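Local coordinates for lipoate-protein ligase, putative (Streptococcus pneumoniae, PDB 1VQZ), which is probably a ligase of the lipoate-protein ligase family, pairing an A/B-type ligase domain with a smaller C-terminal domain, at residues Ser20-Phe25 with Arg239-Lys244; Ala28-Ala33 with Leu45-Lys50; Asn259-Ile264 with Lys270-Ala275; Ala298-Val303 with Thr324-Gly329. One frame throughout, in Å; residues are numbered along the deposited sequence.

Interaction 1. Residues Ser20-Phe25 with Arg239-Lys244; sequences SNDTAF and RIKDTK. With EDO (1,2-ethanediol), chain H.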
loop_
_atom_site.group_PDB
_atom_site.type_symbol
_atom_site.label_atom_id
_atom_site.label_comp_id
_atom_site.label_asym_id
_atom_site.label_seq_id
_atom_site.Cartn_x
_atom_site.Cartn_y
_atom_site.Cartn_z
ATOM N N SER A 20 4.785 18.585 5.164
ATOM C CA SER A 20 6.008 17.919 5.600
ATOM C C SER A 20 6.414 16.941 4.510
ATOM O O SER A 20 5.530 16.374 3.788
ATOM C CB SER A 20 5.784 17.165 6.901
ATOM O OG SER A 20 6.894 16.359 7.278
ATOM N N ASN A 21 7.735 16.702 4.437
ATOM C CA ASN A 21 8.274 15.599 3.630
ATOM C C ASN A 21 8.850 14.443 4.460
ATOM O O ASN A 21 9.483 13.516 3.898
ATOM C CB ASN A 21 9.330 16.125 2.640
ATOM C CG ASN A 21 8.772 17.184 1.682
ATOM O OD1 ASN A 21 7.674 17.058 1.125
ATOM N ND2 ASN A 21 9.529 18.222 1.498
ATOM N N ASP A 22 8.613 14.487 5.777
ATOM C CA ASP A 22 9.044 13.472 6.739
ATOM C C ASP A 22 8.219 12.195 6.606
ATOM O O ASP A 22 7.095 12.105 7.066
ATOM C CB ASP A 22 8.966 14.085 8.151
ATOM C CG ASP A 22 9.546 13.185 9.292
ATOM O OD1 ASP A 22 9.547 11.950 9.236
ATOM O OD2 ASP A 22 9.933 13.772 10.333
ATOM N N THR A 23 8.814 11.190 5.972
ATOM C CA THR A 23 8.074 10.026 5.553
ATOM C C THR A 23 7.310 9.374 6.709
ATOM O O THR A 23 6.100 9.114 6.614
ATOM C CB THR A 23 9.003 8.987 4.856
ATOM O OG1 THR A 23 9.665 9.593 3.739
ATOM C CG2 THR A 23 8.201 7.792 4.361
ATOM N N ALA A 24 8.007 9.090 7.784
ATOM C CA ALA A 24 7.373 8.434 8.908
ATOM C C ALA A 24 6.254 9.276 9.543
ATOM O O ALA A 24 5.206 8.734 9.905
ATOM C CB ALA A 24 8.403 8.058 9.926
ATOM N N PHE A 25 6.457 10.591 9.634
ATOM C CA PHE A 25 5.453 11.508 10.123
ATOM C C PHE A 25 4.208 11.488 9.209
ATOM O O PHE A 25 3.057 11.409 9.676
ATOM C CB PHE A 25 6.014 12.941 10.243
ATOM C CG PHE A 25 4.954 13.952 10.579
ATOM C CD1 PHE A 25 4.483 14.064 11.877
ATOM C CD2 PHE A 25 4.369 14.718 9.584
ATOM C CE1 PHE A 25 3.470 14.961 12.174
ATOM C CE2 PHE A 25 3.344 15.596 9.866
ATOM C CZ PHE A 25 2.886 15.704 11.165
ATOM N N ARG A 239 3.448 10.564 18.366
ATOM C CA ARG A 239 3.521 9.325 19.139
ATOM C C ARG A 239 3.431 8.077 18.235
ATOM O O ARG A 239 4.137 7.102 18.435
ATOM C CB ARG A 239 2.416 9.310 20.215
ATOM C CG ARG A 239 2.383 8.058 21.126
ATOM C CD ARG A 239 3.420 8.142 22.275
ATOM N N ILE A 240 2.508 8.095 17.298
ATOM C CA ILE A 240 2.367 7.004 16.336
ATOM C C ILE A 240 3.622 6.875 15.454
ATOM O O ILE A 240 4.057 5.783 15.172
ATOM C CB ILE A 240 1.110 7.167 15.434
ATOM C CG1 ILE A 240 -0.155 7.070 16.309
ATOM C CG2 ILE A 240 1.103 6.069 14.323
ATOM C CD1 ILE A 240 -1.470 7.335 15.596
ATOM N N LYS A 241 4.174 8.002 15.001
ATOM C CA LYS A 241 5.496 8.018 14.355
ATOM C C LYS A 241 6.580 7.382 15.243
ATOM O O LYS A 241 7.285 6.477 14.794
ATOM C CB LYS A 241 5.865 9.461 13.963
ATOM C CG LYS A 241 7.250 9.618 13.309
ATOM C CD LYS A 241 7.787 11.082 13.287
ATOM C CE LYS A 241 9.130 11.162 12.503
ATOM N NZ LYS A 241 9.889 12.456 12.636
ATOM N N ASP A 242 6.655 7.791 16.513
ATOM C CA ASP A 242 7.712 7.341 17.447
ATOM C C ASP A 242 7.603 5.855 17.838
ATOM O O ASP A 242 8.597 5.217 18.127
ATOM C CB ASP A 242 7.720 8.175 18.744
ATOM C CG ASP A 242 8.171 9.614 18.540
ATOM O OD1 ASP A 242 8.725 9.952 17.468
ATOM O OD2 ASP A 242 7.923 10.426 19.463
ATOM N N THR A 243 6.387 5.325 17.869
ATOM C CA THR A 243 6.145 3.969 18.252
ATOM C C THR A 243 5.842 3.017 17.106
ATOM O O THR A 243 5.859 1.811 17.308
ATOM C CB THR A 243 4.996 3.861 19.265
ATOM O OG1 THR A 243 3.769 4.197 18.626
ATOM C CG2 THR A 243 5.265 4.757 20.491
ATOM N N LYS A 244 5.617 3.536 15.903
ATOM C CA LYS A 244 5.352 2.684 14.744
ATOM C C LYS A 244 6.256 2.962 13.526
ATOM O O LYS A 244 7.329 2.338 13.371
ATOM C CB LYS A 244 3.836 2.726 14.419
ATOM C CG LYS A 244 3.355 1.694 13.380
ATOM C CD LYS A 244 1.837 1.569 13.381
ATOM C CE LYS A 244 1.365 0.605 12.342
ATOM N NZ LYS A 244 -0.084 0.322 12.372
HETATM C C1 EDO H . -1.367 -0.263 15.982
HETATM O O1 EDO H . -1.433 0.312 14.671
HETATM C C2 EDO H . -0.208 -1.245 16.050
HETATM O O2 EDO H . 0.441 -1.386 14.778
#
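D22 and K241 meet nearly at right angles, the lysine chain running over the first turn of the opposing helix to reach the carboxylate. K241 NZ forms a salt bridge with D22 OD2 at 2.7 Å; the ammonium comes to the syn side of that oxygen and lies 19° out of the carboxylate plane. The first torsion of K241 sets CG anti to the backbone N (chi1 178°), and the remaining methylenes are extended, which carries NZ the full length of the chain away from helix 231-245. On the way K241 CG rests against the methyl of A24 (CG to CB 3.9 Å), while K241 CD passes alongside F25 CB at 4.0 Å. The phenyl ring of F25 leads off from there, to I237 and N238 of the same helix. D22 is the N-cap of helix 23-36, part of the ligase domain. Its other oxygen, OD1, accepts a weak capping bond from F25 N at 3.4 Å, so lysine and helix start engage separate oxygens of one carboxylate. Just upstream, S20 OG accepts from D22 N at 3.0 Å, an ST turn that helps position the capping residue. At the end of a wider pi-type turn, 241-244, K244 sends its extended chain to another site: NZ pairs with E31 and donates to both hydroxyls of a 1,2-ethanediol, O1 at 2.7 Å and O2 at 3.0 Å, while the lysine also makes a cation-pi contact with W250.

Interaction 2. Residues Ala28-Ala33 with Leu45-Lys50; sequences ALEEYA and LLWINK. With EDO (1,2-ethanediol), chain N; EDO (1,2-ethanediol), chain L.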
loop_
_atom_site.group_PDB
_atom_site.type_symbol
_atom_site.label_atom_id
_atom_site.label_comp_id
_atom_site.label_asym_id
_atom_site.label_seq_id
_atom_site.Cartn_x
_atom_site.Cartn_y
_atom_site.Cartn_z
ATOM N N ALA A 28 2.230 8.332 9.470
ATOM C CA ALA A 28 1.513 8.383 10.771
ATOM C C ALA A 28 0.246 9.279 10.674
ATOM O O ALA A 28 -0.844 8.957 11.202
ATOM C CB ALA A 28 2.455 8.869 11.861
ATOM N N LEU A 29 0.393 10.407 9.976
ATOM C CA LEU A 29 -0.682 11.359 9.837
ATOM C C LEU A 29 -1.810 10.740 9.024
ATOM O O LEU A 29 -2.983 10.909 9.370
ATOM C CB LEU A 29 -0.173 12.677 9.237
ATOM C CG LEU A 29 -1.167 13.846 9.136
ATOM C CD1 LEU A 29 -0.493 15.127 9.232
ATOM C CD2 LEU A 29 -2.024 13.806 7.840
ATOM N N GLU A 30 -1.455 9.991 7.972
ATOM C CA GLU A 30 -2.463 9.328 7.135
ATOM C C GLU A 30 -3.206 8.273 7.941
ATOM O O GLU A 30 -4.453 8.179 7.866
ATOM C CB GLU A 30 -1.819 8.703 5.880
ATOM C CG GLU A 30 -2.810 8.034 4.917
ATOM C CD GLU A 30 -2.111 7.239 3.853
ATOM O OE1 GLU A 30 -1.250 6.423 4.224
ATOM O OE2 GLU A 30 -2.416 7.439 2.649
ATOM N N GLU A 31 -2.468 7.474 8.714
ATOM C CA GLU A 31 -3.118 6.470 9.548
ATOM C C GLU A 31 -4.055 7.089 10.593
ATOM O O GLU A 31 -5.155 6.537 10.927
ATOM C CB GLU A 31 -2.078 5.600 10.270
ATOM C CG GLU A 31 -2.713 4.396 10.952
ATOM C CD GLU A 31 -1.725 3.547 11.745
ATOM O OE1 GLU A 31 -0.946 4.074 12.574
ATOM O OE2 GLU A 31 -1.769 2.342 11.556
ATOM N N TYR A 32 -3.617 8.215 11.147
ATOM C CA TYR A 32 -4.425 8.947 12.114
ATOM C C TYR A 32 -5.767 9.411 11.510
ATOM O O TYR A 32 -6.818 9.254 12.111
ATOM C CB TYR A 32 -3.652 10.130 12.669
ATOM C CG TYR A 32 -4.306 10.695 13.900
ATOM C CD1 TYR A 32 -4.127 10.094 15.147
ATOM C CD2 TYR A 32 -5.099 11.827 13.826
ATOM C CE1 TYR A 32 -4.753 10.582 16.309
ATOM C CE2 TYR A 32 -5.732 12.352 14.991
ATOM C CZ TYR A 32 -5.550 11.713 16.233
ATOM O OH TYR A 32 -6.150 12.223 17.353
ATOM N N ALA A 33 -5.732 9.957 10.295
ATOM C CA ALA A 33 -6.940 10.309 9.613
ATOM C C ALA A 33 -7.816 9.062 9.369
ATOM O O ALA A 33 -9.018 9.075 9.666
ATOM C CB ALA A 33 -6.606 11.068 8.310
ATOM N N LEU A 45 -6.634 13.943 1.251
ATOM C CA LEU A 45 -5.353 14.658 1.287
ATOM C C LEU A 45 -4.380 14.251 0.202
ATOM O O LEU A 45 -4.393 13.107 -0.269
ATOM C CB LEU A 45 -4.636 14.544 2.640
ATOM C CG LEU A 45 -4.361 13.208 3.300
ATOM C CD1 LEU A 45 -3.265 13.346 4.335
ATOM C CD2 LEU A 45 -5.664 12.694 3.984
ATOM N N LEU A 46 -3.542 15.237 -0.156
ATOM C CA LEU A 46 -2.397 15.082 -1.064
ATOM C C LEU A 46 -1.101 15.430 -0.318
ATOM O O LEU A 46 -1.070 16.374 0.428
ATOM C CB LEU A 46 -2.551 16.000 -2.262
ATOM C CG LEU A 46 -3.828 15.824 -3.093
ATOM C CD1 LEU A 46 -4.098 17.000 -4.060
ATOM C CD2 LEU A 46 -3.759 14.522 -3.804
ATOM N N TRP A 47 -0.047 14.648 -0.519
ATOM C CA TRP A 47 1.192 14.827 0.214
ATOM C C TRP A 47 2.398 14.157 -0.439
ATOM O O TRP A 47 2.256 13.348 -1.333
ATOM C CB TRP A 47 1.007 14.363 1.664
ATOM C CG TRP A 47 0.376 13.009 1.797
ATOM C CD1 TRP A 47 -0.946 12.671 1.618
ATOM C CD2 TRP A 47 1.060 11.812 2.086
ATOM N NE1 TRP A 47 -1.125 11.331 1.833
ATOM C CE2 TRP A 47 0.098 10.770 2.104
ATOM C CE3 TRP A 47 2.391 11.511 2.371
ATOM C CZ2 TRP A 47 0.442 9.433 2.396
ATOM C CZ3 TRP A 47 2.736 10.156 2.651
ATOM C CH2 TRP A 47 1.749 9.159 2.692
ATOM N N ILE A 48 3.596 14.538 0.038
ATOM C CA ILE A 48 4.854 14.253 -0.622
ATOM C C ILE A 48 5.902 13.842 0.408
ATOM O O ILE A 48 6.133 14.516 1.419
ATOM C CB ILE A 48 5.352 15.475 -1.491
ATOM C CG1 ILE A 48 4.294 15.851 -2.557
ATOM C CG2 ILE A 48 6.696 15.163 -2.126
ATOM C CD1 ILE A 48 4.633 17.088 -3.436
ATOM N N ASN A 49 6.502 12.690 0.136
ATOM C CA ASN A 49 7.617 12.135 0.924
ATOM C C ASN A 49 8.927 12.406 0.256
ATOM O O ASN A 49 9.011 12.381 -0.981
ATOM C CB ASN A 49 7.482 10.626 0.997
ATOM C CG ASN A 49 6.277 10.184 1.805
ATOM O OD1 ASN A 49 5.929 10.829 2.813
ATOM N ND2 ASN A 49 5.681 9.010 1.414
ATOM N N LYS A 50 9.940 12.675 1.084
ATOM C CA LYS A 50 11.334 12.638 0.695
ATOM C C LYS A 50 11.745 11.232 0.172
ATOM O O LYS A 50 11.043 10.281 0.396
ATOM C CB LYS A 50 12.196 13.014 1.909
ATOM C CG LYS A 50 12.309 11.900 2.955
ATOM C CD LYS A 50 12.649 12.435 4.380
ATOM C CE LYS A 50 14.110 12.925 4.535
ATOM N NZ LYS A 50 15.105 11.837 4.413
HETATM C C1 EDO N . -3.163 3.799 16.126
HETATM O O1 EDO N . -4.018 3.807 14.988
HETATM C C2 EDO N . -1.755 4.055 15.619
HETATM O O2 EDO N . -1.215 2.899 14.985
HETATM C C1 EDO L . 2.475 5.070 1.589
HETATM O O1 EDO L . 2.484 5.076 0.181
HETATM C C2 EDO L . 1.015 5.140 1.970
HETATM O O2 EDO L . 0.878 5.480 3.332
#
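E30 crosses W47 at about a right angle, its CB directed toward the strand. With CG anti to the backbone N (chi1 -178°) and the chain extended beyond it, the carboxylate is delivered to the benzene end of the indole: E30 CD lies 3.7 Å from W47 CZ2. E30 OE2 comes closer, 3.5 Å from the same CZ2, at the ring edge and in the ring plane; carboxylate and indole stand 87° apart. That oxygen is also hydrogen-bonded to T97 OG1 and H158 ND1, so this buried polar tip is well satisfied. E30 OE1 takes a hydrogen bond from a 1,2-ethanediol, whose modelled length is suspiciously short. The indole N-H does not serve E30: W47 NE1 is bonded to T97 OG1. At the preceding residue the contact is apolar: L29 CD2 meets L45 CD1 at 3.7 Å. E31 OE1 accepts a hydrogen bond from O2 of a second 1,2-ethanediol at 2.7 Å. Helix 23-36 links the parallel strands 13-17 and 42-47 as a beta-alpha-beta crossover; strand 42-47 lies between 13-17 and 93-101 in the large mixed sheet, and E31 and Y32 carry the helix onward to helix 231-245.

Interaction 3. Residues Asn259-Ile264 with Lys270-Ala275; sequences NVRRGI and KVEVFA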
loop_
_atom_site.group_PDB
_atom_site.type_symbol
_atom_site.label_atom_id
_atom_site.label_comp_id
_atom_site.label_asym_id
_atom_site.label_seq_id
_atom_site.Cartn_x
_atom_site.Cartn_y
_atom_site.Cartn_z
ATOM N N ASN A 259 9.681 -23.852 13.014
ATOM C CA ASN A 259 10.512 -24.981 12.680
ATOM C C ASN A 259 10.253 -25.376 11.237
ATOM O O ASN A 259 10.800 -26.358 10.771
ATOM C CB ASN A 259 10.328 -26.156 13.667
ATOM C CG ASN A 259 8.867 -26.632 13.804
ATOM O OD1 ASN A 259 7.961 -26.120 13.144
ATOM N ND2 ASN A 259 8.651 -27.623 14.681
ATOM N N VAL A 260 9.403 -24.610 10.529
ATOM C CA VAL A 260 9.202 -24.813 9.092
ATOM C C VAL A 260 9.198 -23.444 8.383
ATOM O O VAL A 260 8.533 -22.496 8.860
ATOM C CB VAL A 260 7.863 -25.479 8.765
ATOM C CG1 VAL A 260 7.646 -25.508 7.223
ATOM C CG2 VAL A 260 7.784 -26.862 9.324
ATOM N N ARG A 261 9.906 -23.364 7.256
ATOM C CA ARG A 261 9.786 -22.240 6.342
ATOM C C ARG A 261 9.556 -22.743 4.925
ATOM O O ARG A 261 10.236 -23.660 4.461
ATOM C CB ARG A 261 11.007 -21.310 6.358
ATOM C CG ARG A 261 10.854 -20.119 5.346
ATOM C CD ARG A 261 12.149 -19.729 4.666
ATOM N NE ARG A 261 11.936 -18.812 3.531
ATOM C CZ ARG A 261 12.006 -19.128 2.236
ATOM N NH1 ARG A 261 12.313 -20.361 1.845
ATOM N NH2 ARG A 261 11.789 -18.191 1.318
ATOM N N ARG A 262 8.570 -22.140 4.260
ATOM C CA ARG A 262 8.298 -22.402 2.866
ATOM C C ARG A 262 8.145 -21.079 2.096
ATOM O O ARG A 262 7.775 -20.059 2.679
ATOM C CB ARG A 262 7.033 -23.256 2.763
ATOM C CG ARG A 262 7.231 -24.688 3.307
ATOM C CD ARG A 262 5.875 -25.418 3.377
ATOM N NE ARG A 262 5.245 -25.603 2.070
ATOM C CZ ARG A 262 5.567 -26.542 1.178
ATOM N NH1 ARG A 262 6.553 -27.410 1.402
ATOM N NH2 ARG A 262 4.906 -26.600 0.026
ATOM N N GLY A 263 8.433 -21.109 0.797
ATOM C CA GLY A 263 8.331 -19.950 -0.063
ATOM C C GLY A 263 7.938 -20.319 -1.483
ATOM O O GLY A 263 8.586 -21.140 -2.144
ATOM N N ILE A 264 6.861 -19.707 -1.953
ATOM C CA ILE A 264 6.383 -19.942 -3.316
ATOM C C ILE A 264 6.084 -18.599 -3.913
ATOM O O ILE A 264 5.513 -17.717 -3.254
ATOM C CB ILE A 264 5.132 -20.899 -3.399
ATOM C CG1 ILE A 264 5.506 -22.300 -2.909
ATOM C CG2 ILE A 264 4.677 -21.058 -4.835
ATOM C CD1 ILE A 264 4.332 -23.281 -2.727
ATOM N N LYS A 270 4.442 -13.322 -4.249
ATOM C CA LYS A 270 5.246 -14.162 -3.415
ATOM C C LYS A 270 4.579 -14.394 -2.047
ATOM O O LYS A 270 4.104 -13.445 -1.399
ATOM C CB LYS A 270 6.571 -13.382 -3.271
ATOM C CG LYS A 270 7.623 -13.961 -2.491
ATOM C CD LYS A 270 8.976 -13.501 -3.028
ATOM C CE LYS A 270 9.607 -12.506 -2.175
ATOM N NZ LYS A 270 11.095 -12.502 -2.478
ATOM N N VAL A 271 4.566 -15.655 -1.601
ATOM C CA VAL A 271 4.049 -16.044 -0.277
ATOM C C VAL A 271 5.124 -16.851 0.470
ATOM O O VAL A 271 5.591 -17.883 -0.005
ATOM C CB VAL A 271 2.750 -16.888 -0.368
ATOM C CG1 VAL A 271 2.275 -17.294 1.024
ATOM C CG2 VAL A 271 1.674 -16.143 -1.128
ATOM N N GLU A 272 5.516 -16.338 1.633
ATOM C CA GLU A 272 6.525 -16.929 2.505
ATOM C C GLU A 272 5.898 -17.254 3.849
ATOM O O GLU A 272 5.354 -16.387 4.513
ATOM C CB GLU A 272 7.679 -15.976 2.710
ATOM C CG GLU A 272 8.912 -16.627 3.403
ATOM C CD GLU A 272 10.086 -15.667 3.577
ATOM O OE1 GLU A 272 9.851 -14.439 3.746
ATOM O OE2 GLU A 272 11.252 -16.166 3.580
ATOM N N VAL A 273 5.989 -18.512 4.239
ATOM C CA VAL A 273 5.316 -19.003 5.426
ATOM C C VAL A 273 6.304 -19.507 6.465
ATOM O O VAL A 273 7.095 -20.406 6.215
ATOM C CB VAL A 273 4.386 -20.163 5.079
ATOM C CG1 VAL A 273 3.697 -20.682 6.370
ATOM C CG2 VAL A 273 3.396 -19.765 4.019
ATOM N N PHE A 274 6.231 -18.947 7.656
ATOM C CA PHE A 274 7.026 -19.448 8.774
ATOM C C PHE A 274 6.065 -20.126 9.789
ATOM O O PHE A 274 5.278 -19.459 10.445
ATOM C CB PHE A 274 7.797 -18.308 9.464
ATOM C CG PHE A 274 8.799 -17.606 8.581
ATOM C CD1 PHE A 274 8.417 -16.549 7.778
ATOM C CD2 PHE A 274 10.138 -17.959 8.608
ATOM C CE1 PHE A 274 9.356 -15.870 7.003
ATOM C CE2 PHE A 274 11.078 -17.299 7.814
ATOM C CZ PHE A 274 10.666 -16.239 7.014
ATOM N N ALA A 275 6.145 -21.440 9.917
ATOM C CA ALA A 275 5.234 -22.187 10.807
ATOM C C ALA A 275 5.977 -22.932 11.891
ATOM O O ALA A 275 7.025 -23.550 11.625
ATOM C CB ALA A 275 4.408 -23.142 10.018
#
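The guanidinium of R261 has E272 OE2 at its edge, in plane, and G263 N over one face, displaced toward the rim. R261 CG lies over one face of the F274 ring, a CH-pi contact 4.2 Å from the centroid and 28° off the normal, while F258 meets F274 edge to face. R261 grips E272 side-on with two nitrogens on one oxygen: NE to OE2 is 2.7 Å along the anti lone pair, whereas NH2 to OE2 is 3.1 Å and comes from above the carboxylate plane. The two flat groups stand 86° apart, and a bend at chi2 (-143°) turns the NE/NH2 edge of R261 to E272 OE2. The side chains of R261, E272 and F274 share one face of an antiparallel beta hairpin, strands 260-266 and 269-278 of the C-terminal domain. V260/A275, R262/V273 and I264/V271 are its hydrogen-bonded pairs, with R261/F274 and G263/E272 the non-hydrogen-bonded ones. At the open end N259 and V260 both face A275 in a classic beta bulge, their backbone N atoms donating to A275 O at 3.0 and 2.8 Å. On the face of V271 and V273 lies helix 332-339: both valines touch A338, and the R262 guanidinium bonds to the carbonyls of E337 and A338.

Interaction 4. Residues Ala298-Val303 with Thr324-Gly329; sequences AAVEDV and TRYFAG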
loop_
_atom_site.group_PDB
_atom_site.type_symbol
_atom_site.label_atom_id
_atom_site.label_comp_id
_atom_site.label_asym_id
_atom_site.label_seq_id
_atom_site.Cartn_x
_atom_site.Cartn_y
_atom_site.Cartn_z
ATOM N N ALA A 298 -3.263 -11.440 9.028
ATOM C CA ALA A 298 -3.407 -11.978 10.393
ATOM C C ALA A 298 -4.629 -12.864 10.560
ATOM O O ALA A 298 -4.549 -13.876 11.269
ATOM C CB ALA A 298 -3.461 -10.858 11.425
ATOM N N ALA A 299 -5.740 -12.495 9.913
ATOM C CA ALA A 299 -6.966 -13.293 9.906
ATOM C C ALA A 299 -6.789 -14.702 9.344
ATOM O O ALA A 299 -7.408 -15.638 9.818
ATOM C CB ALA A 299 -8.076 -12.571 9.160
ATOM N N VAL A 300 -5.934 -14.866 8.355
ATOM C CA VAL A 300 -5.637 -16.184 7.811
ATOM C C VAL A 300 -4.742 -16.999 8.782
ATOM O O VAL A 300 -5.020 -18.184 9.082
ATOM C CB VAL A 300 -4.996 -16.052 6.419
ATOM C CG1 VAL A 300 -4.671 -17.403 5.828
ATOM C CG2 VAL A 300 -5.915 -15.235 5.482
ATOM N N GLU A 301 -3.684 -16.363 9.284
ATOM C CA GLU A 301 -2.882 -16.919 10.384
ATOM C C GLU A 301 -3.824 -17.414 11.471
ATOM O O GLU A 301 -3.648 -18.516 11.965
ATOM C CB GLU A 301 -1.927 -15.863 10.956
ATOM C CG GLU A 301 -0.850 -15.426 9.951
ATOM C CD GLU A 301 -0.120 -14.131 10.328
ATOM O OE1 GLU A 301 -0.459 -13.500 11.358
ATOM O OE2 GLU A 301 0.769 -13.721 9.559
ATOM N N ASP A 302 -4.851 -16.620 11.816
ATOM C CA ASP A 302 -5.703 -16.969 12.960
ATOM C C ASP A 302 -6.516 -18.247 12.734
ATOM O O ASP A 302 -6.657 -19.056 13.642
ATOM C CB ASP A 302 -6.614 -15.815 13.339
ATOM C CG ASP A 302 -5.858 -14.639 13.971
ATOM O OD1 ASP A 302 -4.650 -14.758 14.312
ATOM O OD2 ASP A 302 -6.489 -13.580 14.104
ATOM N N VAL A 303 -6.994 -18.439 11.515
ATOM C CA VAL A 303 -7.798 -19.595 11.162
ATOM C C VAL A 303 -6.936 -20.841 11.021
ATOM O O VAL A 303 -7.447 -21.936 11.107
ATOM C CB VAL A 303 -8.677 -19.356 9.870
ATOM C CG1 VAL A 303 -7.876 -19.332 8.588
ATOM C CG2 VAL A 303 -9.748 -20.445 9.731
ATOM N N THR A 324 -10.213 -13.983 -1.033
ATOM C CA THR A 324 -9.988 -12.835 -1.910
ATOM C C THR A 324 -9.761 -11.546 -1.129
ATOM O O THR A 324 -9.189 -10.577 -1.679
ATOM C CB THR A 324 -11.132 -12.641 -2.933
ATOM O OG1 THR A 324 -12.370 -12.245 -2.288
ATOM C CG2 THR A 324 -11.328 -13.946 -3.658
ATOM N N ARG A 325 -10.126 -11.543 0.159
ATOM C CA ARG A 325 -9.864 -10.372 1.000
ATOM C C ARG A 325 -8.417 -10.302 1.364
ATOM O O ARG A 325 -7.962 -9.238 1.747
ATOM C CB ARG A 325 -10.701 -10.409 2.272
ATOM C CG ARG A 325 -12.220 -10.456 2.040
ATOM C CD ARG A 325 -12.710 -9.139 1.467
ATOM N NE ARG A 325 -12.763 -8.085 2.480
ATOM C CZ ARG A 325 -13.107 -6.817 2.245
ATOM N NH1 ARG A 325 -13.435 -6.406 1.019
ATOM N NH2 ARG A 325 -13.149 -5.959 3.249
ATOM N N TYR A 326 -7.705 -11.425 1.257
ATOM C CA TYR A 326 -6.325 -11.556 1.809
ATOM C C TYR A 326 -5.237 -11.735 0.756
ATOM O O TYR A 326 -4.095 -11.226 0.928
ATOM C CB TYR A 326 -6.303 -12.710 2.820
ATOM C CG TYR A 326 -7.347 -12.501 3.887
ATOM C CD1 TYR A 326 -7.195 -11.485 4.836
ATOM C CD2 TYR A 326 -8.516 -13.256 3.898
ATOM C CE1 TYR A 326 -8.166 -11.268 5.795
ATOM C CE2 TYR A 326 -9.501 -13.056 4.841
ATOM C CZ TYR A 326 -9.339 -12.052 5.771
ATOM O OH TYR A 326 -10.325 -11.816 6.668
ATOM N N PHE A 327 -5.547 -12.521 -0.276
ATOM C CA PHE A 327 -4.591 -12.817 -1.358
ATOM C C PHE A 327 -5.271 -12.647 -2.702
ATOM O O PHE A 327 -5.868 -13.569 -3.218
ATOM C CB PHE A 327 -3.991 -14.231 -1.253
ATOM C CG PHE A 327 -3.434 -14.595 0.110
ATOM C CD1 PHE A 327 -4.230 -15.232 1.057
ATOM C CD2 PHE A 327 -2.106 -14.408 0.405
ATOM C CE1 PHE A 327 -3.704 -15.619 2.306
ATOM C CE2 PHE A 327 -1.588 -14.780 1.612
ATOM C CZ PHE A 327 -2.398 -15.379 2.587
ATOM N N ALA A 328 -5.225 -11.447 -3.253
ATOM C CA ALA A 328 -5.859 -11.209 -4.557
ATOM C C ALA A 328 -5.109 -11.986 -5.657
ATOM O O ALA A 328 -3.868 -11.928 -5.760
ATOM C CB ALA A 328 -5.927 -9.698 -4.879
ATOM N N GLY A 329 -5.866 -12.764 -6.415
ATOM C CA GLY A 329 -5.353 -13.559 -7.519
ATOM C C GLY A 329 -4.671 -14.864 -7.190
ATOM O O GLY A 329 -4.116 -15.530 -8.083
#
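No hydrogen bond joins A299 and V300 to Y326 and F327; the shortest polar bond here, D302 N to A298 O at 2.8 Å, is internal to the helix and closes the turn from which A299 and V300 offer their methyls. The arrangement is a short helix, 298-304, lying against the loop between helices 311-318 and 332-339 of the C-terminal domain, an aliphatic ridge meeting two aromatic rings. V300 CG2 sits over one face of the Y326 ring, a CH-pi contact 3.9 Å from the centroid and 29° off the normal. Its nearest ring atom is Y326 CG, at 3.5 Å. The V300 and Y326 side chains run antiparallel past one another, and R325 CB lies over a face of the tyrosine too, offset toward the rim. With CG1 anti to the backbone N (chi1 180°), V300 directs both methyls at the loop: CG2 reaches F327 CE1 at 3.9 Å, and CG1 approaches that same ring carbon at 4.1 Å. F327 in turn meets the ring of F291, and V300 also touches I321. The loop is tied down beyond this contact by R325, which forms a salt bridge with E295 and a cation-pi contact with Y150. On the helix, E301 OE2 accepts from I287 N of strand 281-289. Farther out along Y326, the methyl of A299 comes obliquely to the ring, CB 3.6 Å from CE1 and 3.4 Å from the phenolic OH.

Along the chain interaction 2 falls between the two segments of interaction 1, and interactions 3 and 4 follow in turn. Interactions 1 and 2 share helix 23-36, with centres about 9 Å apart: one ties the start of that helix to helix 231-245, the other lays its middle on strand 42-47 of the large sheet. K244 of interaction 1 reaches E31 of interaction 2 in a salt bridge that joins them directly. Interactions 3 and 4 have centres about 15 Å apart, nearest atoms about 4 Å. Between interactions 2 and 3 the centres are about 32 Å apart, on opposite sides of the chain's centre; the two pairs thus lie in separate parts of the chain, interactions 3 and 4 both in the C-terminal domain.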